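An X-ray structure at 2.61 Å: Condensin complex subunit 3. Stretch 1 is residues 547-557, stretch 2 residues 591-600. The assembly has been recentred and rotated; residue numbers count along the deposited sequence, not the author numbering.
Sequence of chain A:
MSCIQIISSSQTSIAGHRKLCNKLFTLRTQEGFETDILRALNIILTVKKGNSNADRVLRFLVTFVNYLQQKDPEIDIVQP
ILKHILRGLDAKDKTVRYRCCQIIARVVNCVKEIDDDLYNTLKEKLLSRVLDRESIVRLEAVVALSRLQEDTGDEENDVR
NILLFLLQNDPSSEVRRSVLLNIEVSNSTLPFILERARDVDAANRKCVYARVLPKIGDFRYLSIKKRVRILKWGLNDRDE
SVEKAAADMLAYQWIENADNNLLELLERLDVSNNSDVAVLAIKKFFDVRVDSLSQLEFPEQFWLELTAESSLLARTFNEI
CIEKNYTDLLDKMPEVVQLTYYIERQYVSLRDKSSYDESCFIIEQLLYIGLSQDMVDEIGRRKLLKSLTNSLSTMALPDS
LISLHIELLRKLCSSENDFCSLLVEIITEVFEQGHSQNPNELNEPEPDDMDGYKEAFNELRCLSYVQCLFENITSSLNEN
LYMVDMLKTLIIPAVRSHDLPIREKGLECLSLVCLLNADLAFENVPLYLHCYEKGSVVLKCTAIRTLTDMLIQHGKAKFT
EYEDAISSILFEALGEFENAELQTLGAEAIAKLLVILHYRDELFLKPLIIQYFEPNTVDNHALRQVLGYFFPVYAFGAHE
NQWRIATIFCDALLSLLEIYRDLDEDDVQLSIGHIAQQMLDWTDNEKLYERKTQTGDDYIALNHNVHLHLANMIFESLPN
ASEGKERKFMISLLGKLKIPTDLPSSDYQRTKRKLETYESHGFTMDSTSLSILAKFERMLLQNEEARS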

# COMPACT_ATOMS: atom_id res chain seq x y z
N LEU A 547 29.80 -1.14 -2.04
CA LEU A 547 30.11 -2.25 -2.93
C LEU A 547 29.00 -2.46 -3.96
O LEU A 547 29.27 -2.75 -5.13
CB LEU A 547 30.35 -3.52 -2.12
CG LEU A 547 31.67 -3.49 -1.33
CD1 LEU A 547 31.60 -4.40 -0.12
CD2 LEU A 547 32.82 -3.88 -2.22
N THR A 548 27.75 -2.30 -3.54
CA THR A 548 26.64 -2.44 -4.48
C THR A 548 26.69 -1.37 -5.56
O THR A 548 26.47 -1.65 -6.74
CB THR A 548 25.30 -2.39 -3.75
OG1 THR A 548 25.24 -3.45 -2.78
CG2 THR A 548 24.14 -2.56 -4.72
N ASP A 549 26.99 -0.12 -5.17
CA ASP A 549 27.02 0.96 -6.15
C ASP A 549 28.24 0.86 -7.06
O ASP A 549 28.16 1.23 -8.23
CB ASP A 549 26.99 2.30 -5.43
CG ASP A 549 25.60 2.68 -4.97
OD1 ASP A 549 24.71 1.81 -4.99
OD2 ASP A 549 25.39 3.85 -4.59
N MET A 550 29.37 0.37 -6.54
CA MET A 550 30.54 0.18 -7.40
C MET A 550 30.26 -0.85 -8.48
O MET A 550 30.71 -0.69 -9.62
CB MET A 550 31.74 -0.24 -6.55
CG MET A 550 32.27 0.87 -5.65
SD MET A 550 33.85 0.50 -4.86
CE MET A 550 33.44 -0.98 -3.96
N LEU A 551 29.52 -1.91 -8.15
CA LEU A 551 29.16 -2.90 -9.16
C LEU A 551 28.22 -2.31 -10.21
O LEU A 551 28.45 -2.46 -11.41
CB LEU A 551 28.51 -4.11 -8.49
CG LEU A 551 29.44 -5.05 -7.73
CD1 LEU A 551 28.64 -6.00 -6.86
CD2 LEU A 551 30.31 -5.83 -8.69
N ILE A 552 27.15 -1.65 -9.77
CA ILE A 552 26.20 -1.08 -10.70
C ILE A 552 26.86 -0.01 -11.56
O ILE A 552 26.64 0.05 -12.77
CB ILE A 552 24.99 -0.51 -9.93
CG1 ILE A 552 24.22 -1.65 -9.26
CG2 ILE A 552 24.07 0.28 -10.86
CD1 ILE A 552 23.27 -1.20 -8.18
N GLN A 553 27.69 0.84 -10.95
CA GLN A 553 28.31 1.93 -11.68
C GLN A 553 29.39 1.41 -12.62
O GLN A 553 29.36 1.68 -13.83
CB GLN A 553 28.89 2.95 -10.70
CG GLN A 553 29.67 4.09 -11.35
CD GLN A 553 28.79 5.00 -12.18
OE1 GLN A 553 27.62 5.20 -11.88
NE2 GLN A 553 29.36 5.56 -13.24
N HIS A 554 30.36 0.66 -12.09
CA HIS A 554 31.55 0.31 -12.85
C HIS A 554 31.43 -1.00 -13.61
O HIS A 554 32.23 -1.24 -14.52
CB HIS A 554 32.76 0.24 -11.91
CG HIS A 554 33.12 1.55 -11.29
ND1 HIS A 554 33.08 2.73 -12.00
CD2 HIS A 554 33.49 1.88 -10.04
CE1 HIS A 554 33.44 3.73 -11.21
NE2 HIS A 554 33.69 3.24 -10.01
N GLY A 555 30.48 -1.85 -13.25
CA GLY A 555 30.26 -3.08 -13.97
C GLY A 555 30.59 -4.31 -13.13
O GLY A 555 31.30 -4.25 -12.12
N LYS A 556 30.06 -5.44 -13.58
CA LYS A 556 30.23 -6.71 -12.87
C LYS A 556 31.62 -7.29 -13.09
O LYS A 556 32.23 -7.82 -12.15
CB LYS A 556 29.16 -7.69 -13.35
CG LYS A 556 28.99 -8.92 -12.49
CD LYS A 556 28.33 -10.05 -13.27
CE LYS A 556 27.11 -9.58 -14.07
NZ LYS A 556 26.42 -10.70 -14.75
N ALA A 557 32.14 -7.20 -14.31
CA ALA A 557 33.38 -7.88 -14.66
C ALA A 557 34.60 -7.29 -13.95
O ALA A 557 35.61 -7.98 -13.82
CB ALA A 557 33.60 -7.82 -16.17
N ALA A 591 18.42 -7.25 -4.60
CA ALA A 591 17.33 -7.02 -5.54
C ALA A 591 17.80 -6.21 -6.74
O ALA A 591 17.52 -6.57 -7.89
CB ALA A 591 16.17 -6.32 -4.84
N LYS A 592 18.50 -5.10 -6.50
CA LYS A 592 18.91 -4.25 -7.62
C LYS A 592 20.07 -4.87 -8.40
O LYS A 592 20.14 -4.69 -9.62
CB LYS A 592 19.28 -2.84 -7.14
CG LYS A 592 19.96 -2.76 -5.80
CD LYS A 592 20.44 -1.34 -5.49
CE LYS A 592 19.27 -0.40 -5.23
NZ LYS A 592 19.74 1.00 -5.00
N LEU A 593 20.96 -5.60 -7.74
CA LEU A 593 22.02 -6.30 -8.46
C LEU A 593 21.44 -7.33 -9.43
O LEU A 593 22.00 -7.55 -10.51
CB LEU A 593 22.98 -6.98 -7.49
CG LEU A 593 23.91 -6.09 -6.67
CD1 LEU A 593 24.75 -6.94 -5.74
CD2 LEU A 593 24.81 -5.26 -7.57
N LEU A 594 20.33 -7.97 -9.06
CA LEU A 594 19.71 -8.95 -9.95
C LEU A 594 19.05 -8.28 -11.14
O LEU A 594 19.30 -8.65 -12.30
CB LEU A 594 18.70 -9.79 -9.17
CG LEU A 594 19.15 -11.18 -8.69
CD1 LEU A 594 20.53 -11.15 -8.06
CD2 LEU A 594 18.14 -11.73 -7.70
N VAL A 595 18.20 -7.28 -10.89
CA VAL A 595 17.47 -6.63 -11.97
C VAL A 595 18.42 -5.86 -12.88
O VAL A 595 18.29 -5.90 -14.11
CB VAL A 595 16.38 -5.71 -11.39
CG1 VAL A 595 15.66 -4.97 -12.50
CG2 VAL A 595 15.40 -6.52 -10.57
N ILE A 596 19.37 -5.13 -12.30
CA ILE A 596 20.23 -4.26 -13.09
C ILE A 596 21.33 -5.06 -13.77
O ILE A 596 21.60 -4.87 -14.96
CB ILE A 596 20.83 -3.15 -12.20
CG1 ILE A 596 19.72 -2.33 -11.53
CG2 ILE A 596 21.72 -2.23 -13.02
CD1 ILE A 596 20.21 -1.43 -10.43
N LEU A 597 21.98 -5.96 -13.04
CA LEU A 597 23.19 -6.61 -13.50
C LEU A 597 23.03 -8.09 -13.82
O LEU A 597 23.89 -8.65 -14.50
CB LEU A 597 24.30 -6.47 -12.44
CG LEU A 597 25.37 -5.39 -12.65
CD1 LEU A 597 24.78 -4.06 -13.06
CD2 LEU A 597 26.19 -5.24 -11.39
N HIS A 598 21.96 -8.74 -13.36
CA HIS A 598 21.88 -10.19 -13.35
C HIS A 598 23.11 -10.77 -12.67
O HIS A 598 23.91 -11.51 -13.25
CB HIS A 598 21.72 -10.76 -14.77
CG HIS A 598 20.34 -10.61 -15.33
ND1 HIS A 598 19.22 -11.08 -14.68
CD2 HIS A 598 19.89 -10.05 -16.48
CE1 HIS A 598 18.14 -10.81 -15.40
NE2 HIS A 598 18.53 -10.19 -16.50
N TYR A 599 23.25 -10.42 -11.39
CA TYR A 599 24.44 -10.73 -10.61
C TYR A 599 24.20 -12.03 -9.86
O TYR A 599 23.73 -12.05 -8.72
CB TYR A 599 24.76 -9.58 -9.66
CG TYR A 599 25.97 -9.80 -8.78
CD1 TYR A 599 27.25 -9.63 -9.28
CD2 TYR A 599 25.83 -10.14 -7.44
CE1 TYR A 599 28.36 -9.83 -8.48
CE2 TYR A 599 26.93 -10.34 -6.63
CZ TYR A 599 28.19 -10.17 -7.16
OH TYR A 599 29.30 -10.36 -6.36
N ARG A 600 24.53 -13.15 -10.52
CA ARG A 600 24.45 -14.47 -9.90
C ARG A 600 23.04 -14.77 -9.42
O ARG A 600 22.82 -15.23 -8.30
CB ARG A 600 25.45 -14.59 -8.75
CG ARG A 600 26.74 -13.82 -8.97
CD ARG A 600 27.73 -14.07 -7.84
NE ARG A 600 28.36 -15.38 -7.95
CZ ARG A 600 29.13 -15.92 -7.01
NH1 ARG A 600 29.67 -17.11 -7.21
NH2 ARG A 600 29.36 -15.28 -5.88

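How do the two helices meet at the start of stretch 1? Helix 547-554 and helix 591-597 run nearly parallel, 5° apart, with their axes 10.4 Å apart at closest approach, so side chains must fill the space between them. Leu547 stays out of reach, and contact begins at Thr548. Its methyl CG2 lies 4.0 Å from Lys592 CD and also 4.0 Å from Leu593 CD2, while its OG1 is hydrogen-bonded elsewhere in the structure. A small residue with one methyl and one hydroxyl serves both needs.

What forms the apolar centre? Leu551 points toward the other helix, and its CD1 sits 4.0 Å from Leu593 CD2 and 4.2 Å from Tyr599 CE1, over one face of the tyrosine ring. Leu551 CB packs 3.9 Å from Leu597 CD2. Ile552 starts out sideways, but with chi1 m and chi2 t its end comes nearer: CG1 lies 4.0 Å from Leu593 CD2, and CD1 approaches Ile596 CD1 at 3.8 Å. Ile552 CD1 also rests 3.9 Å from Lys592 CD, against the aliphatic part of that lysine. Branched hydrocarbon side chains suit this place, where contact is by packing alone.

How does the contact continue once the helix ends? Gly555 leaves helical geometry with positive phi, where a CB would be jammed against the carbonyl O of His554; glycine avoids this. Lys556 follows, pointing toward stretch 2.

What does Lys556 add? Its long chain lets it pack and bond at once. Lys556 CG lies 3.7 Å from Tyr599 CD1, at the ring's edge, while Lys556 NZ donates a hydrogen bond to His598 O at 3.0 Å and a weak one to Leu597 O at 3.3 Å. The amine thus meets backbone carbonyls where the second helix ends. Altogether the two stretches bury 534 Å², both sides summed.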